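Local coordinates for protein D-galactonate dehydratase family member SEN1436 (Salmonella enterica subsp. enterica serovar Enteritidis, PDB 3TW9) that dehydrates D-gluconate to 2-dehydro-3-deoxy-D-gluconate with low activity in vitro, using one magnesium ion per subunit, as an enolase-superfamily enzyme of the mandelate racemase family, at residues F219-A225 against H247-V253; L285-R289 against R315-Y319. One frame throughout, in Å; residues are numbered along the deposited sequence.

How the contacts relate
Both contacts lie in the enolase C-terminal domain-like region, the modified TIM barrel, (beta/alpha)7beta, of the enolase superfamily, and follow one another along the chain: contact 1 closes at Val253 before contact 2 opens at Leu285. Their centres are about 19 Å apart and their nearest atoms about 8 Å, with no touch between them. The parallel strands 244-248, 272-274, 296-298 and 319-320 pair in succession, so one run of sheet links the two places. Contact 1 joins the start of helix 221-239 to the end of strand 244-248 and the turn that follows it, where Asp248 binds magnesium. Contact 2 joins helix 285-291 to the loop that enters strand 319-320. Together they tie peripheral helices to opposite ends of barrel strands.

Contact 1 (F219-A225 against H247-V253); sequences FDPDAYA and HDVHERV
Pro221 and Val253 bring the two backbones closest, CA to CA 5.5 Å, where the first turn of helix 221-239 faces the loop leaving strand 244-248. Asp220 N-caps that helix, its OD1 accepting from Ala223 N at 3.0 Å, while Val249 to Arg252 form a type I' turn. Tyr224 reaches across with CG anti to its own backbone N (chi1 155°), and its OH meets His247 NE2 at 2.7 Å; the two rings approach rim to rim, planes 20° apart. Over one face of the tyrosine lies the Arg252 guanidinium in a cation-pi contact, CZ 4.3 Å from the ring centroid, with the planes inclined at 45°. Val253 CG1 packs at the ring edge, 3.6 Å from Tyr224 CD2. Phe219 CZ approaches Arg252 NH1 obliquely at 3.5 Å. Two carbonyls fix the guanidinium: Arg252 NE donates to Val249 O at 2.9 Å, and Arg252 NH2 to Asp248 O, the latter in the carbonyl plane. A bond from His247 ND1 to Cys178 O holds the imidazole in position. Arg252 on two carbonyls and Tyr224 on His247 are consistent with holding the backbone around the magnesium ligand Asp248 and His250, a proton donor/acceptor by similarity.

Contact 2 (L285-R289 against R315-Y319); sequences LKMLR and RLIDY
Arg289 carries the polar part of this contact, reaching from helix 285-291 to the loop that follows helix 305-313. Its salt bridge with Asp318 is end-on and two-pronged: Arg289 NH1 to Asp318 OD2 is 2.8 Å and Arg289 NH2 to Asp318 OD1 is 2.9 Å, the latter nearly straight at 176°. The carboxylate lies close to the guanidinium plane in position yet is turned 49° against it, so OD2 is met on its syn side, though tilted out of the plane, and OD1 from above the carboxylate plane. Bends at chi2 and chi3 fold the arginine chain over Leu316 and swing its head to the aspartate.

Among the hydrogen bonds to backbone, NH2 of Arg289 also donates to Arg315 O at 3.1 Å, while NE adds a weak bond to the same oxygen. That carbonyl belongs to the C-prime residue, with positive phi, of the Schellman motif ending helix 305-313. Leu316 O sits over one guanidinium face, 3.2 Å from Arg289 NE, at an angle too poor for bonding.

The apolar contacts are made by Leu316, Leu285, Ile317 and the arginine's own methylenes. Leu316 CD2 rests 3.9 Å from both Arg289 CG and Lys286 CA, and Leu285 CB faces Leu316 CB at 4.2 Å. Leu285 CD1 touches Ile317 CG2 deeper in, where both side chains also meet Met298.

Since Asp318 OD2 also accepts from Ile296 N, the ion pair couples helix 285-291 both to the loop entering strand 319-320 and to the start of the neighbouring strand 296-298, and the shared partners probably favour a charged carboxylate.

Contact 1 (F219-A225 against H247-V253)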
# COMPACT_ATOMS: atom_id res chain seq x y z
N PHE C 219 -7.58 37.21 -16.10
CA PHE C 219 -7.89 37.01 -14.69
C PHE C 219 -6.96 37.86 -13.85
O PHE C 219 -5.78 37.97 -14.17
CB PHE C 219 -7.70 35.53 -14.35
CG PHE C 219 -7.95 35.18 -12.91
CD1 PHE C 219 -9.26 35.22 -12.39
CD2 PHE C 219 -6.90 34.79 -12.08
CE1 PHE C 219 -9.51 34.89 -11.06
CE2 PHE C 219 -7.14 34.44 -10.75
CZ PHE C 219 -8.45 34.48 -10.25
N ASP C 220 -7.49 38.44 -12.78
CA ASP C 220 -6.70 39.26 -11.88
C ASP C 220 -6.48 38.50 -10.57
O ASP C 220 -7.38 38.46 -9.72
CB ASP C 220 -7.39 40.59 -11.60
CG ASP C 220 -6.51 41.55 -10.82
OD1 ASP C 220 -5.69 41.13 -9.98
OD2 ASP C 220 -6.63 42.76 -11.03
N PRO C 221 -5.28 37.92 -10.39
CA PRO C 221 -5.03 37.06 -9.22
C PRO C 221 -5.02 37.82 -7.90
O PRO C 221 -5.35 37.25 -6.87
CB PRO C 221 -3.64 36.47 -9.51
CG PRO C 221 -3.00 37.42 -10.46
CD PRO C 221 -4.10 38.00 -11.29
N ASP C 222 -4.64 39.09 -7.94
CA ASP C 222 -4.59 39.90 -6.72
C ASP C 222 -5.98 40.34 -6.28
O ASP C 222 -6.31 40.27 -5.08
CB ASP C 222 -3.64 41.07 -6.89
CG ASP C 222 -2.18 40.62 -7.02
OD1 ASP C 222 -1.54 40.35 -5.98
OD2 ASP C 222 -1.69 40.54 -8.16
N ALA C 223 -6.83 40.76 -7.22
CA ALA C 223 -8.24 41.04 -6.92
C ALA C 223 -8.91 39.80 -6.33
O ALA C 223 -9.61 39.88 -5.32
CB ALA C 223 -9.00 41.50 -8.17
N TYR C 224 -8.64 38.65 -6.95
CA TYR C 224 -9.19 37.36 -6.52
C TYR C 224 -8.82 37.08 -5.07
O TYR C 224 -9.70 36.77 -4.24
CB TYR C 224 -8.71 36.23 -7.46
CG TYR C 224 -8.71 34.86 -6.81
CD1 TYR C 224 -9.90 34.17 -6.55
CD2 TYR C 224 -7.50 34.26 -6.41
CE1 TYR C 224 -9.89 32.92 -5.92
CE2 TYR C 224 -7.48 33.03 -5.78
CZ TYR C 224 -8.68 32.36 -5.53
OH TYR C 224 -8.66 31.12 -4.92
N ALA C 225 -7.53 37.18 -4.77
CA ALA C 225 -7.02 36.74 -3.47
C ALA C 225 -7.52 37.64 -2.34
O ALA C 225 -7.73 37.18 -1.21
CB ALA C 225 -5.53 36.72 -3.49
N HIS C 247 -12.63 25.25 -1.07
CA HIS C 247 -12.30 26.29 -2.02
C HIS C 247 -11.09 25.86 -2.81
O HIS C 247 -10.09 25.43 -2.23
CB HIS C 247 -12.02 27.64 -1.33
CG HIS C 247 -11.72 28.73 -2.32
ND1 HIS C 247 -12.69 29.26 -3.14
CD2 HIS C 247 -10.55 29.31 -2.69
CE1 HIS C 247 -12.15 30.18 -3.93
NE2 HIS C 247 -10.85 30.22 -3.69
N ASP C 248 -11.17 26.02 -4.12
CA ASP C 248 -10.09 25.65 -5.03
C ASP C 248 -9.34 26.89 -5.52
O ASP C 248 -9.86 27.70 -6.29
CB ASP C 248 -10.71 24.86 -6.22
CG ASP C 248 -9.69 24.15 -7.08
OD1 ASP C 248 -8.48 24.23 -6.78
OD2 ASP C 248 -10.10 23.47 -8.05
N VAL C 249 -8.09 27.04 -5.09
CA VAL C 249 -7.20 28.09 -5.62
C VAL C 249 -6.80 27.81 -7.09
O VAL C 249 -6.57 28.75 -7.85
CB VAL C 249 -5.94 28.20 -4.73
CG1 VAL C 249 -4.98 29.27 -5.23
CG2 VAL C 249 -6.35 28.49 -3.29
N HIS C 250 -6.67 26.53 -7.44
CA HIS C 250 -6.43 26.05 -8.81
C HIS C 250 -5.21 26.71 -9.40
O HIS C 250 -5.26 27.20 -10.52
CB HIS C 250 -7.66 26.32 -9.70
CG HIS C 250 -7.87 25.32 -10.79
ND1 HIS C 250 -7.25 25.42 -12.02
CD2 HIS C 250 -8.62 24.19 -10.84
CE1 HIS C 250 -7.62 24.40 -12.78
NE2 HIS C 250 -8.45 23.64 -12.09
N GLU C 251 -4.14 26.78 -8.61
CA GLU C 251 -2.83 27.29 -9.05
C GLU C 251 -2.83 28.73 -9.61
O GLU C 251 -1.92 29.10 -10.36
CB GLU C 251 -2.13 26.27 -10.00
CG GLU C 251 -2.77 26.02 -11.41
CD GLU C 251 -1.93 25.18 -12.36
OE1 GLU C 251 -2.31 24.99 -13.55
OE2 GLU C 251 -0.89 24.68 -11.94
N ARG C 252 -3.81 29.54 -9.21
CA ARG C 252 -4.03 30.84 -9.87
C ARG C 252 -3.23 32.03 -9.31
O ARG C 252 -3.22 33.11 -9.91
CB ARG C 252 -5.53 31.17 -9.93
CG ARG C 252 -6.29 30.29 -10.93
CD ARG C 252 -7.80 30.53 -10.85
NE ARG C 252 -8.40 30.13 -9.57
CZ ARG C 252 -9.54 30.61 -9.09
NH1 ARG C 252 -10.21 31.55 -9.76
NH2 ARG C 252 -10.02 30.19 -7.91
N VAL C 253 -2.54 31.84 -8.18
CA VAL C 253 -1.84 32.96 -7.52
C VAL C 253 -0.39 32.60 -7.22
O VAL C 253 -0.04 31.42 -7.30
CB VAL C 253 -2.52 33.43 -6.21
CG1 VAL C 253 -3.95 33.95 -6.46
CG2 VAL C 253 -2.53 32.33 -5.13

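Contact 2 (L285-R289 against R315-Y319)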
# COMPACT_ATOMS: atom_id res chain seq x y z
N LEU C 285 5.44 24.53 -0.36
CA LEU C 285 4.53 24.03 0.66
C LEU C 285 5.18 23.92 2.04
O LEU C 285 4.47 24.04 3.03
CB LEU C 285 3.84 22.72 0.23
CG LEU C 285 2.80 22.97 -0.90
CD1 LEU C 285 2.36 21.64 -1.55
CD2 LEU C 285 1.63 23.70 -0.25
N LYS C 286 6.51 23.74 2.11
CA LYS C 286 7.19 23.73 3.42
C LYS C 286 6.94 25.04 4.16
O LYS C 286 6.53 25.05 5.34
CB LYS C 286 8.69 23.43 3.24
CG LYS C 286 9.52 23.53 4.53
CD LYS C 286 11.00 23.31 4.22
CE LYS C 286 11.88 23.58 5.41
NZ LYS C 286 11.99 22.37 6.24
N MET C 287 7.12 26.17 3.47
CA MET C 287 6.87 27.47 4.07
C MET C 287 5.40 27.61 4.46
O MET C 287 5.09 28.07 5.55
CB MET C 287 7.25 28.60 3.11
CG MET C 287 6.94 29.96 3.65
SD MET C 287 7.29 31.27 2.46
CE MET C 287 6.72 32.71 3.38
N LEU C 288 4.50 27.26 3.53
CA LEU C 288 3.06 27.29 3.84
C LEU C 288 2.77 26.58 5.17
O LEU C 288 2.01 27.08 6.01
CB LEU C 288 2.21 26.68 2.70
CG LEU C 288 0.68 26.89 2.84
CD1 LEU C 288 0.02 27.02 1.47
CD2 LEU C 288 -0.05 25.78 3.65
N ARG C 289 3.37 25.41 5.36
CA ARG C 289 3.04 24.56 6.53
C ARG C 289 3.73 24.94 7.85
O ARG C 289 3.39 24.42 8.91
CB ARG C 289 3.25 23.08 6.18
CG ARG C 289 2.44 22.60 4.99
CD ARG C 289 0.98 22.39 5.34
NE ARG C 289 0.76 21.06 5.85
CZ ARG C 289 -0.45 20.51 5.98
NH1 ARG C 289 -1.52 21.24 5.78
NH2 ARG C 289 -0.57 19.25 6.39
N ARG C 315 4.39 15.32 5.30
CA ARG C 315 3.05 15.70 5.80
C ARG C 315 2.71 17.16 5.48
O ARG C 315 2.27 17.94 6.34
CB ARG C 315 2.92 15.32 7.29
CG ARG C 315 2.89 13.77 7.46
CD ARG C 315 3.30 13.25 8.83
NE ARG C 315 4.70 13.55 9.12
CZ ARG C 315 5.75 12.99 8.50
NH1 ARG C 315 5.62 12.04 7.58
NH2 ARG C 315 6.97 13.39 8.83
N LEU C 316 2.95 17.54 4.22
CA LEU C 316 2.79 18.94 3.79
C LEU C 316 1.42 19.20 3.18
O LEU C 316 1.08 20.32 2.80
CB LEU C 316 3.87 19.31 2.76
CG LEU C 316 5.31 19.31 3.29
CD1 LEU C 316 6.25 19.62 2.15
CD2 LEU C 316 5.50 20.33 4.42
N ILE C 317 0.63 18.13 3.08
CA ILE C 317 -0.77 18.22 2.66
C ILE C 317 -1.60 17.30 3.55
O ILE C 317 -1.05 16.41 4.19
CB ILE C 317 -1.00 17.79 1.18
CG1 ILE C 317 -0.56 16.34 0.96
CG2 ILE C 317 -0.26 18.70 0.21
CD1 ILE C 317 -0.85 15.79 -0.46
N ASP C 318 -2.91 17.50 3.53
CA ASP C 318 -3.85 16.72 4.32
C ASP C 318 -4.77 15.84 3.44
O ASP C 318 -5.34 14.88 3.93
CB ASP C 318 -4.71 17.69 5.09
CG ASP C 318 -3.88 18.62 5.92
OD1 ASP C 318 -3.17 18.08 6.82
OD2 ASP C 318 -3.90 19.82 5.63
N TYR C 319 -4.87 16.17 2.16
CA TYR C 319 -5.64 15.39 1.18
C TYR C 319 -4.88 15.26 -0.12
O TYR C 319 -4.36 16.26 -0.63
CB TYR C 319 -7.02 16.04 0.87
CG TYR C 319 -7.87 16.18 2.06
CD1 TYR C 319 -8.79 15.16 2.39
CD2 TYR C 319 -7.80 17.32 2.88
CE1 TYR C 319 -9.60 15.28 3.50
CE2 TYR C 319 -8.61 17.43 4.02
CZ TYR C 319 -9.50 16.41 4.30
OH TYR C 319 -10.32 16.50 5.42